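PDB 4Z8T: AvrRxo1-ORF1 from Xanthomonas oryzae pv. oryzicola, which is a type III effector with a polynucleotide kinase domain that probably phosphorylates a nucleotide-like substrate and forms a complex with AvrRxo1-ORF2. Local coordinates for residues Leu43-Arg48 against Leu133-Phe137; Asp184-Pro188 against Val220-Arg224; Arg207-Val213 against Leu326-Leu332. All blocks are in the same frame, centred on the assembly; numbering follows the deposited sequence.

How the contacts relate
Contact 1 stands apart from the other two. Its centre is about 28 Å from that of contact 2, on the opposite side of the chain's centre, and about 26 Å from that of contact 3. Contacts 2 and 3 share helix 210-222: contact 3 holds its beginning and contact 2 its end. Their centres are about 20 Å apart, with nearest atoms about 7 Å apart. Both adjoin the probable nucleotide-binding region. In contact 2, V220 touches residues of a P-loop-like sequence and R221 binds a sulfate. In contact 3, V213 O accepts a bond from N73 and the side chain of P208 is about 6 Å from another bound sulfate.

Contact 1. Residues Leu43-Arg48 against Leu133-Phe137; sequences LLDQAR and LADRF
L44 is the main knob of this contact. Its side chain enters a hollow formed by L133, R136 and F137, one turn of the facing helix. The two methyl groups divide the space. L44 CD1 lies 3.6 Å from R136 CG, while L44 CD2 rests 3.9 Å from F137 CB and also meets the backbone oxygen of L133. F137 sends its ring back the other way. CG is anti to the backbone N (chi1 175°), which carries the ring toward A47. The small A47 methyl sits over one ring face in a CH-pi contact, with A47 CB 3.9 Å from the F137 ring centroid. R48 CG meets the same ring at its edge.

Helices 34-60 and 123-141 meet here, in a protein whose polynucleotide kinase domain matches the zeta-toxin family of P-loop NTPases in part. The two short segments approach to 10.4 Å between axes, at 49°. At one end L43 CD1 touches L133 CD1 at 4.2 Å, where F107 and L111 add to the apolar cluster.

The other border is polar. R48 runs extended across L44. R48 NH2 donates to R136 O at 3.3 Å, from above the carbonyl plane. It also lies over one face of the R136 guanidinium, where the two like charges come close without a bond between them. The two guanidinium planes are 73° apart. A water joins R48 NE to F137 O.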
loop_
_atom_site.group_PDB
_atom_site.type_symbol
_atom_site.label_atom_id
_atom_site.label_comp_id
_atom_site.label_asym_id
_atom_site.label_seq_id
_atom_site.Cartn_x
_atom_site.Cartn_y
_atom_site.Cartn_z
ATOM N N LEU A 43 -34.678 -9.233 -30.067
ATOM C CA LEU A 43 -33.679 -9.453 -29.027
ATOM C C LEU A 43 -34.308 -9.560 -27.640
ATOM O O LEU A 43 -33.853 -10.364 -26.814
ATOM C CB LEU A 43 -32.609 -8.365 -29.060
ATOM C CG LEU A 43 -31.843 -8.299 -30.385
ATOM C CD1 LEU A 43 -30.761 -7.243 -30.297
ATOM C CD2 LEU A 43 -31.239 -9.633 -30.731
ATOM N N LEU A 44 -35.347 -8.766 -27.384
ATOM C CA LEU A 44 -36.017 -8.819 -26.082
ATOM C C LEU A 44 -36.777 -10.125 -25.931
ATOM O O LEU A 44 -36.818 -10.698 -24.840
ATOM C CB LEU A 44 -36.954 -7.625 -25.885
ATOM C CG LEU A 44 -36.249 -6.292 -25.644
ATOM C CD1 LEU A 44 -37.212 -5.122 -25.684
ATOM C CD2 LEU A 44 -35.507 -6.320 -24.305
ATOM N N ASP A 45 -37.369 -10.609 -27.022
ATOM C CA ASP A 45 -38.058 -11.896 -26.974
ATOM C C ASP A 45 -37.087 -13.014 -26.633
ATOM O O ASP A 45 -37.400 -13.903 -25.831
ATOM C CB ASP A 45 -38.749 -12.205 -28.308
ATOM C CG ASP A 45 -39.990 -11.368 -28.535
ATOM O OD1 ASP A 45 -40.538 -10.816 -27.559
ATOM O OD2 ASP A 45 -40.433 -11.274 -29.699
ATOM N N GLN A 46 -35.906 -12.968 -27.242
ATOM C CA GLN A 46 -34.902 -13.996 -27.004
ATOM C C GLN A 46 -34.438 -13.975 -25.546
ATOM O O GLN A 46 -34.366 -15.015 -24.887
ATOM C CB GLN A 46 -33.703 -13.796 -27.933
ATOM C CG GLN A 46 -34.009 -14.082 -29.400
ATOM C CD GLN A 46 -32.822 -13.810 -30.315
ATOM O OE1 GLN A 46 -31.752 -13.382 -29.865
ATOM N NE2 GLN A 46 -33.004 -14.065 -31.606
ATOM N N ALA A 47 -34.123 -12.781 -25.062
ATOM C CA ALA A 47 -33.627 -12.607 -23.695
ATOM C C ALA A 47 -34.683 -13.044 -22.689
ATOM O O ALA A 47 -34.385 -13.703 -21.679
ATOM C CB ALA A 47 -33.239 -11.151 -23.469
ATOM N N ARG A 48 -35.930 -12.683 -22.960
ATOM C CA ARG A 48 -37.020 -13.067 -22.070
ATOM C C ARG A 48 -37.223 -14.571 -22.032
ATOM O O ARG A 48 -37.479 -15.146 -20.969
ATOM C CB ARG A 48 -38.301 -12.319 -22.458
ATOM C CG ARG A 48 -38.218 -10.856 -22.060
ATOM C CD ARG A 48 -39.320 -9.993 -22.644
ATOM N NE ARG A 48 -39.165 -8.612 -22.179
ATOM C CZ ARG A 48 -39.637 -7.531 -22.797
ATOM N NH1 ARG A 48 -40.309 -7.633 -23.938
ATOM N NH2 ARG A 48 -39.428 -6.335 -22.259
ATOM N N LEU A 133 -32.069 -1.416 -24.048
ATOM C CA LEU A 133 -32.669 -2.743 -24.097
ATOM C C LEU A 133 -32.597 -3.450 -22.747
ATOM O O LEU A 133 -33.537 -4.137 -22.364
ATOM C CB LEU A 133 -32.017 -3.605 -25.178
ATOM C CG LEU A 133 -32.340 -3.214 -26.616
ATOM C CD1 LEU A 133 -31.777 -4.246 -27.576
ATOM C CD2 LEU A 133 -33.853 -3.059 -26.825
ATOM N N ALA A 134 -31.485 -3.292 -22.031
ATOM C CA ALA A 134 -31.348 -3.953 -20.737
ATOM C C ALA A 134 -32.383 -3.425 -19.758
ATOM O O ALA A 134 -32.919 -4.178 -18.935
ATOM C CB ALA A 134 -29.938 -3.766 -20.178
ATOM N N ASP A 135 -32.671 -2.130 -19.848
ATOM C CA ASP A 135 -33.628 -1.518 -18.934
ATOM C C ASP A 135 -35.046 -1.959 -19.252
ATOM O O ASP A 135 -35.863 -2.172 -18.350
ATOM C CB ASP A 135 -33.512 0.003 -18.982
ATOM C CG ASP A 135 -32.227 0.498 -18.378
ATOM O OD1 ASP A 135 -31.620 -0.247 -17.577
ATOM O OD2 ASP A 135 -31.823 1.639 -18.693
ATOM N N ARG A 136 -35.349 -2.100 -20.538
ATOM C CA ARG A 136 -36.643 -2.634 -20.916
ATOM C C ARG A 136 -36.755 -4.096 -20.490
ATOM O O ARG A 136 -37.804 -4.542 -20.023
ATOM C CB ARG A 136 -36.866 -2.481 -22.422
ATOM C CG ARG A 136 -38.156 -3.093 -22.890
ATOM C CD ARG A 136 -38.962 -2.169 -23.798
ATOM N NE ARG A 136 -39.877 -2.947 -24.628
ATOM C CZ ARG A 136 -40.972 -3.549 -24.174
ATOM N NH1 ARG A 136 -41.734 -4.247 -25.002
ATOM N NH2 ARG A 136 -41.309 -3.458 -22.893
ATOM N N PHE A 137 -35.651 -4.827 -20.620
ATOM C CA PHE A 137 -35.607 -6.236 -20.249
ATOM C C PHE A 137 -35.844 -6.366 -18.739
ATOM O O PHE A 137 -36.701 -7.138 -18.298
ATOM C CB PHE A 137 -34.255 -6.821 -20.692
ATOM C CG PHE A 137 -34.013 -8.250 -20.279
ATOM C CD1 PHE A 137 -34.973 -9.234 -20.460
ATOM C CD2 PHE A 137 -32.787 -8.611 -19.742
ATOM C CE1 PHE A 137 -34.721 -10.547 -20.086
ATOM C CE2 PHE A 137 -32.525 -9.923 -19.375
ATOM C CZ PHE A 137 -33.489 -10.891 -19.548
HETATM O O HOH W 1 -38.540 -8.507 -19.673
#

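Contact 2. Residues Asp184-Pro188 against Val220-Arg224; sequences DIDAP and VRSNR. With SO4 (sulfate ion), chain F.
D184 and D186 face R221 and R224 in a buried salt-bridge network. It lies where strand 179-185 of the central sheet, part of a P-loop kinase fold, runs out toward helix 189-198. R221 lies near the end of helix 210-222, and R224 opens helix 224-233, just past N223.

Five charged hydrogen bonds carry the contact. R224 grips D184 side-on, R224 NE to D184 OD2 at 2.8 Å and R224 NH2 to D184 OD1 at 2.9 Å. Both bonds are nearly straight, but the nitrogens come from above the carboxylate plane. The R224 chain bends at chi3 (-83°), which turns the guanidinium edge so that R224 NH1 also reaches D186 OD1, at 2.8 Å. R221 holds D186 side-on as well. R221 NE donates to D186 OD1 at 2.9 Å, and R221 NH2 to D186 OD2 at 2.8 Å, the latter on the syn lone pair. D186 OD1 therefore takes two donors, R221 NE and R224 NH1, from the same face of its plane. This should fix the rotation of the carboxylate.

Further polar bonds surround the network. A water donates to I185 O and accepts a longer bond from R224 NH2. D184 OD2 also forms a salt bridge with R71 and a hydrogen bond with Y240. R224 NH1 also bonds I273 O, and R221 NH1 bonds S275 O.

Anion binding is the third element. The R221 guanidinium points its other edge at a sulfate, probably from the crystallisation liquor. Such an ion is consistent with a phosphate-binding pocket. R221 NH2 donates to sulfate O3 at 2.8 Å, and R221 NH1 makes a longer bond to sulfate O2 at 3.3 Å.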
loop_
_atom_site.group_PDB
_atom_site.type_symbol
_atom_site.label_atom_id
_atom_site.label_comp_id
_atom_site.label_asym_id
_atom_site.label_seq_id
_atom_site.Cartn_x
_atom_site.Cartn_y
_atom_site.Cartn_z
ATOM N N ASP A 184 -19.956 -11.094 -4.253
ATOM C CA ASP A 184 -19.146 -9.918 -4.527
ATOM C C ASP A 184 -17.738 -10.451 -4.782
ATOM O O ASP A 184 -17.187 -11.178 -3.960
ATOM C CB ASP A 184 -19.191 -9.034 -3.279
ATOM C CG ASP A 184 -18.587 -7.667 -3.487
ATOM O OD1 ASP A 184 -18.160 -7.341 -4.616
ATOM O OD2 ASP A 184 -18.543 -6.910 -2.495
ATOM N N ILE A 185 -17.184 -10.125 -5.948
ATOM C CA ILE A 185 -15.960 -10.763 -6.423
ATOM C C ILE A 185 -14.908 -9.696 -6.674
ATOM O O ILE A 185 -15.139 -8.748 -7.427
ATOM C CB ILE A 185 -16.225 -11.530 -7.741
ATOM C CG1 ILE A 185 -17.280 -12.638 -7.520
ATOM C CG2 ILE A 185 -14.920 -12.160 -8.235
ATOM C CD1 ILE A 185 -18.661 -12.326 -8.088
ATOM N N ASP A 186 -13.755 -9.846 -6.026
ATOM C CA ASP A 186 -12.674 -8.868 -6.135
ATOM C C ASP A 186 -11.403 -9.487 -6.693
ATOM O O ASP A 186 -11.077 -10.637 -6.384
ATOM C CB ASP A 186 -12.326 -8.299 -4.762
ATOM C CG ASP A 186 -11.306 -7.195 -4.847
ATOM O OD1 ASP A 186 -11.729 -6.031 -5.039
ATOM O OD2 ASP A 186 -10.084 -7.469 -4.754
ATOM N N ALA A 187 -10.695 -8.709 -7.508
ATOM C CA ALA A 187 -9.331 -9.036 -7.903
ATOM C C ALA A 187 -8.523 -7.752 -7.923
ATOM O O ALA A 187 -9.080 -6.665 -8.079
ATOM C CB ALA A 187 -9.321 -9.686 -9.279
ATOM N N PRO A 188 -7.200 -7.865 -7.776
ATOM C CA PRO A 188 -6.347 -6.682 -7.893
ATOM C C PRO A 188 -6.555 -6.017 -9.245
ATOM O O PRO A 188 -6.895 -6.705 -10.216
ATOM C CB PRO A 188 -4.930 -7.264 -7.810
ATOM C CG PRO A 188 -5.084 -8.532 -7.047
ATOM C CD PRO A 188 -6.449 -9.072 -7.384
ATOM N N VAL A 220 -15.852 -0.015 -6.732
ATOM C CA VAL A 220 -16.285 -1.275 -6.143
ATOM C C VAL A 220 -15.665 -1.493 -4.765
ATOM O O VAL A 220 -16.328 -1.977 -3.849
ATOM C CB VAL A 220 -16.046 -2.485 -7.097
ATOM C CG1 VAL A 220 -14.614 -2.926 -7.063
ATOM C CG2 VAL A 220 -16.982 -3.640 -6.735
ATOM N N ARG A 221 -14.412 -1.092 -4.596
ATOM C CA ARG A 221 -13.774 -1.248 -3.310
ATOM C C ARG A 221 -14.286 -0.230 -2.290
ATOM O O ARG A 221 -14.561 -0.586 -1.151
ATOM C CB ARG A 221 -12.250 -1.181 -3.455
ATOM C CG ARG A 221 -11.704 -2.445 -4.102
ATOM C CD ARG A 221 -10.365 -2.744 -3.569
ATOM N NE ARG A 221 -9.815 -4.006 -4.074
ATOM C CZ ARG A 221 -8.536 -4.321 -3.982
ATOM N NH1 ARG A 221 -7.690 -3.476 -3.399
ATOM N NH2 ARG A 221 -8.107 -5.473 -4.477
ATOM N N SER A 222 -14.415 1.025 -2.707
ATOM C CA SER A 222 -14.795 2.093 -1.773
ATOM C C SER A 222 -16.188 1.907 -1.182
ATOM O O SER A 222 -16.460 2.344 -0.052
ATOM C CB SER A 222 -14.705 3.468 -2.448
ATOM O OG SER A 222 -13.358 3.771 -2.774
ATOM N N ASN A 223 -17.073 1.269 -1.940
ATOM C CA ASN A 223 -18.452 1.090 -1.510
ATOM C C ASN A 223 -18.787 -0.308 -1.026
ATOM O O ASN A 223 -19.936 -0.600 -0.720
ATOM C CB ASN A 223 -19.402 1.497 -2.631
ATOM C CG ASN A 223 -19.352 2.973 -2.896
ATOM O OD1 ASN A 223 -19.729 3.770 -2.033
ATOM N ND2 ASN A 223 -18.887 3.359 -4.078
ATOM N N ARG A 224 -17.778 -1.169 -0.934
ATOM C CA ARG A 224 -17.990 -2.556 -0.543
ATOM C C ARG A 224 -18.579 -2.724 0.859
ATOM O O ARG A 224 -19.497 -3.522 1.061
ATOM C CB ARG A 224 -16.653 -3.303 -0.657
ATOM C CG ARG A 224 -16.693 -4.767 -0.261
ATOM C CD ARG A 224 -15.557 -5.481 -0.954
ATOM N NE ARG A 224 -15.912 -5.850 -2.327
ATOM C CZ ARG A 224 -15.068 -5.861 -3.359
ATOM N NH1 ARG A 224 -13.812 -5.482 -3.195
ATOM N NH2 ARG A 224 -15.498 -6.259 -4.559
HETATM S S SO4 F . -4.481 -5.374 -4.263
HETATM O O1 SO4 F . -3.164 -6.006 -4.291
HETATM O O2 SO4 F . -4.631 -4.551 -3.071
HETATM O O3 SO4 F . -5.513 -6.403 -4.262
HETATM O O4 SO4 F . -4.642 -4.526 -5.447
HETATM O O HOH W 2 -14.598 -6.230 -7.686
#

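Contact 3. Residues Arg207-Val213 against Leu326-Leu332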
loop_
_atom_site.group_PDB
_atom_site.type_symbol
_atom_site.label_atom_id
_atom_site.label_comp_id
_atom_site.label_asym_id
_atom_site.label_seq_id
_atom_site.Cartn_x
_atom_site.Cartn_y
_atom_site.Cartn_z
ATOM N N ARG A 207 -14.347 -5.256 -23.780
ATOM C CA ARG A 207 -12.953 -4.820 -23.714
ATOM C C ARG A 207 -12.891 -3.310 -23.517
ATOM O O ARG A 207 -12.643 -2.566 -24.459
ATOM C CB ARG A 207 -12.229 -5.198 -25.012
ATOM C CG ARG A 207 -12.156 -6.699 -25.262
ATOM C CD ARG A 207 -11.829 -7.017 -26.718
ATOM N NE ARG A 207 -12.998 -6.869 -27.585
ATOM C CZ ARG A 207 -13.116 -5.939 -28.527
ATOM N NH1 ARG A 207 -12.144 -5.059 -28.716
ATOM N NH2 ARG A 207 -14.211 -5.881 -29.275
ATOM N N PRO A 208 -13.127 -2.845 -22.289
ATOM C CA PRO A 208 -13.145 -1.401 -22.046
ATOM C C PRO A 208 -11.753 -0.808 -21.942
ATOM O O PRO A 208 -10.775 -1.546 -21.737
ATOM C CB PRO A 208 -13.850 -1.285 -20.688
ATOM C CG PRO A 208 -13.593 -2.586 -20.017
ATOM C CD PRO A 208 -13.558 -3.616 -21.108
ATOM N N PRO A 209 -11.658 0.519 -22.085
ATOM C CA PRO A 209 -10.385 1.219 -21.906
ATOM C C PRO A 209 -10.019 1.332 -20.428
ATOM O O PRO A 209 -10.856 1.042 -19.548
ATOM C CB PRO A 209 -10.665 2.603 -22.500
ATOM C CG PRO A 209 -12.129 2.805 -22.286
ATOM C CD PRO A 209 -12.742 1.439 -22.487
ATOM N N TYR A 210 -8.777 1.734 -20.168
ATOM C CA TYR A 210 -8.252 1.810 -18.815
ATOM C C TYR A 210 -9.134 2.557 -17.795
ATOM O O TYR A 210 -9.334 2.047 -16.689
ATOM C CB TYR A 210 -6.826 2.395 -18.816
ATOM C CG TYR A 210 -6.149 2.329 -17.463
ATOM C CD1 TYR A 210 -6.356 3.317 -16.514
ATOM C CD2 TYR A 210 -5.296 1.285 -17.145
ATOM C CE1 TYR A 210 -5.763 3.258 -15.278
ATOM C CE2 TYR A 210 -4.685 1.223 -15.901
ATOM C CZ TYR A 210 -4.926 2.214 -14.980
ATOM O OH TYR A 210 -4.327 2.172 -13.740
ATOM N N PRO A 211 -9.609 3.778 -18.120
ATOM C CA PRO A 211 -10.349 4.511 -17.087
ATOM C C PRO A 211 -11.584 3.766 -16.563
ATOM O O PRO A 211 -11.946 3.915 -15.389
ATOM C CB PRO A 211 -10.780 5.794 -17.807
ATOM C CG PRO A 211 -9.749 5.978 -18.875
ATOM C CD PRO A 211 -9.463 4.578 -19.353
ATOM N N VAL A 212 -12.226 2.981 -17.417
ATOM C CA VAL A 212 -13.380 2.193 -16.994
ATOM C C VAL A 212 -12.985 1.166 -15.936
ATOM O O VAL A 212 -13.674 0.980 -14.932
ATOM C CB VAL A 212 -14.008 1.488 -18.208
ATOM C CG1 VAL A 212 -15.088 0.476 -17.783
ATOM C CG2 VAL A 212 -14.594 2.535 -19.170
ATOM N N VAL A 213 -11.876 0.483 -16.172
ATOM C CA VAL A 213 -11.437 -0.568 -15.257
ATOM C C VAL A 213 -10.911 0.015 -13.943
ATOM O O VAL A 213 -11.203 -0.496 -12.852
ATOM C CB VAL A 213 -10.381 -1.458 -15.942
ATOM C CG1 VAL A 213 -10.010 -2.639 -15.044
ATOM C CG2 VAL A 213 -10.930 -1.960 -17.279
ATOM N N LEU A 326 -4.718 -1.084 -23.195
ATOM C CA LEU A 326 -6.167 -1.273 -23.151
ATOM C C LEU A 326 -6.895 -0.399 -24.177
ATOM O O LEU A 326 -7.951 -0.780 -24.678
ATOM C CB LEU A 326 -6.726 -1.023 -21.743
ATOM C CG LEU A 326 -6.842 -2.280 -20.884
ATOM C CD1 LEU A 326 -5.491 -2.744 -20.362
ATOM C CD2 LEU A 326 -7.807 -2.022 -19.727
ATOM N N ALA A 327 -6.324 0.759 -24.496
ATOM C CA ALA A 327 -6.947 1.655 -25.469
ATOM C C ALA A 327 -6.941 0.999 -26.842
ATOM O O ALA A 327 -7.961 0.956 -27.529
ATOM C CB ALA A 327 -6.219 2.992 -25.506
ATOM N N ALA A 328 -5.787 0.477 -27.230
ATOM C CA ALA A 328 -5.651 -0.204 -28.515
ATOM C C ALA A 328 -6.524 -1.453 -28.580
ATOM O O ALA A 328 -7.174 -1.721 -29.588
ATOM C CB ALA A 328 -4.190 -0.558 -28.772
ATOM N N HIS A 329 -6.543 -2.215 -27.490
ATOM C CA HIS A 329 -7.308 -3.451 -27.431
ATOM C C HIS A 329 -8.800 -3.175 -27.505
ATOM O O HIS A 329 -9.561 -3.966 -28.058
ATOM C CB HIS A 329 -6.997 -4.190 -26.128
ATOM C CG HIS A 329 -7.544 -5.580 -26.082
ATOM N ND1 HIS A 329 -7.147 -6.560 -26.963
ATOM C CD2 HIS A 329 -8.450 -6.154 -25.254
ATOM C CE1 HIS A 329 -7.793 -7.680 -26.686
ATOM N NE2 HIS A 329 -8.583 -7.462 -25.653
ATOM N N SER A 330 -9.214 -2.054 -26.932
ATOM C CA SER A 330 -10.623 -1.704 -26.880
ATOM C C SER A 330 -11.138 -1.286 -28.251
ATOM O O SER A 330 -12.316 -1.482 -28.572
ATOM C CB SER A 330 -10.835 -0.569 -25.884
ATOM O OG SER A 330 -12.208 -0.261 -25.799
ATOM N N GLU A 331 -10.242 -0.718 -29.051
ATOM C CA GLU A 331 -10.597 -0.172 -30.363
ATOM C C GLU A 331 -10.818 -1.246 -31.427
ATOM O O GLU A 331 -11.383 -0.967 -32.489
ATOM C CB GLU A 331 -9.527 0.818 -30.830
ATOM C CG GLU A 331 -9.583 2.165 -30.119
ATOM C CD GLU A 331 -8.321 2.983 -30.321
ATOM O OE1 GLU A 331 -7.527 2.651 -31.233
ATOM O OE2 GLU A 331 -8.114 3.954 -29.560
ATOM N N LEU A 332 -10.373 -2.469 -31.156
ATOM C CA LEU A 332 -10.626 -3.578 -32.067
ATOM C C LEU A 332 -12.120 -3.874 -32.189
ATOM O O LEU A 332 -12.863 -3.824 -31.205
ATOM C CB LEU A 332 -9.903 -4.835 -31.590
ATOM C CG LEU A 332 -8.386 -4.724 -31.479
ATOM C CD1 LEU A 332 -7.784 -6.017 -30.949
ATOM C CD2 LEU A 332 -7.804 -4.378 -32.836
HETATM O O HOH W 3 -9.234 -3.108 -23.714
#
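L332 O is gripped by two nitrogens of one side chain. R207 NH1 reaches L332 O at 2.9 Å and R207 NH2 at 3.1 Å, both from the same face of the carbonyl plane. R207 NH1 also donates to H329 O at 2.9 Å, here in the carbonyl plane. The end of helix 322-331, near the C-terminus, is thus tied to the loop that leads into helix 210-222 of the P-loop kinase fold. Both H329 O and L332 O lie in the guanidinium plane of R207, along its edge. The bend at chi3 (-78°) swings the guanidinium round to these carbonyls. At the bend, R207 CD passes 3.4 Å from H329 NE2, and the ring is turned 86° from the guanidinium. H329 NE2 itself bonds R199 O, while ND1 bonds Y317, so the ring is held from both nitrogens.

L326 fills the other half of the contact. L326 CD2 meets V213 CG2 at 4.0 Å and also lies near the backbone oxygen of P208. L193 and L197 cover L326 further. Beside it, a water donates to both P208 O and L326 O and joins the two backbones. W97 of the AvrRxo1-ORF2 chain packs on P209 and S330. S330 also makes the shortest polar bond here: S330 OG donates to R207 O at 2.7 Å, in the carbonyl plane.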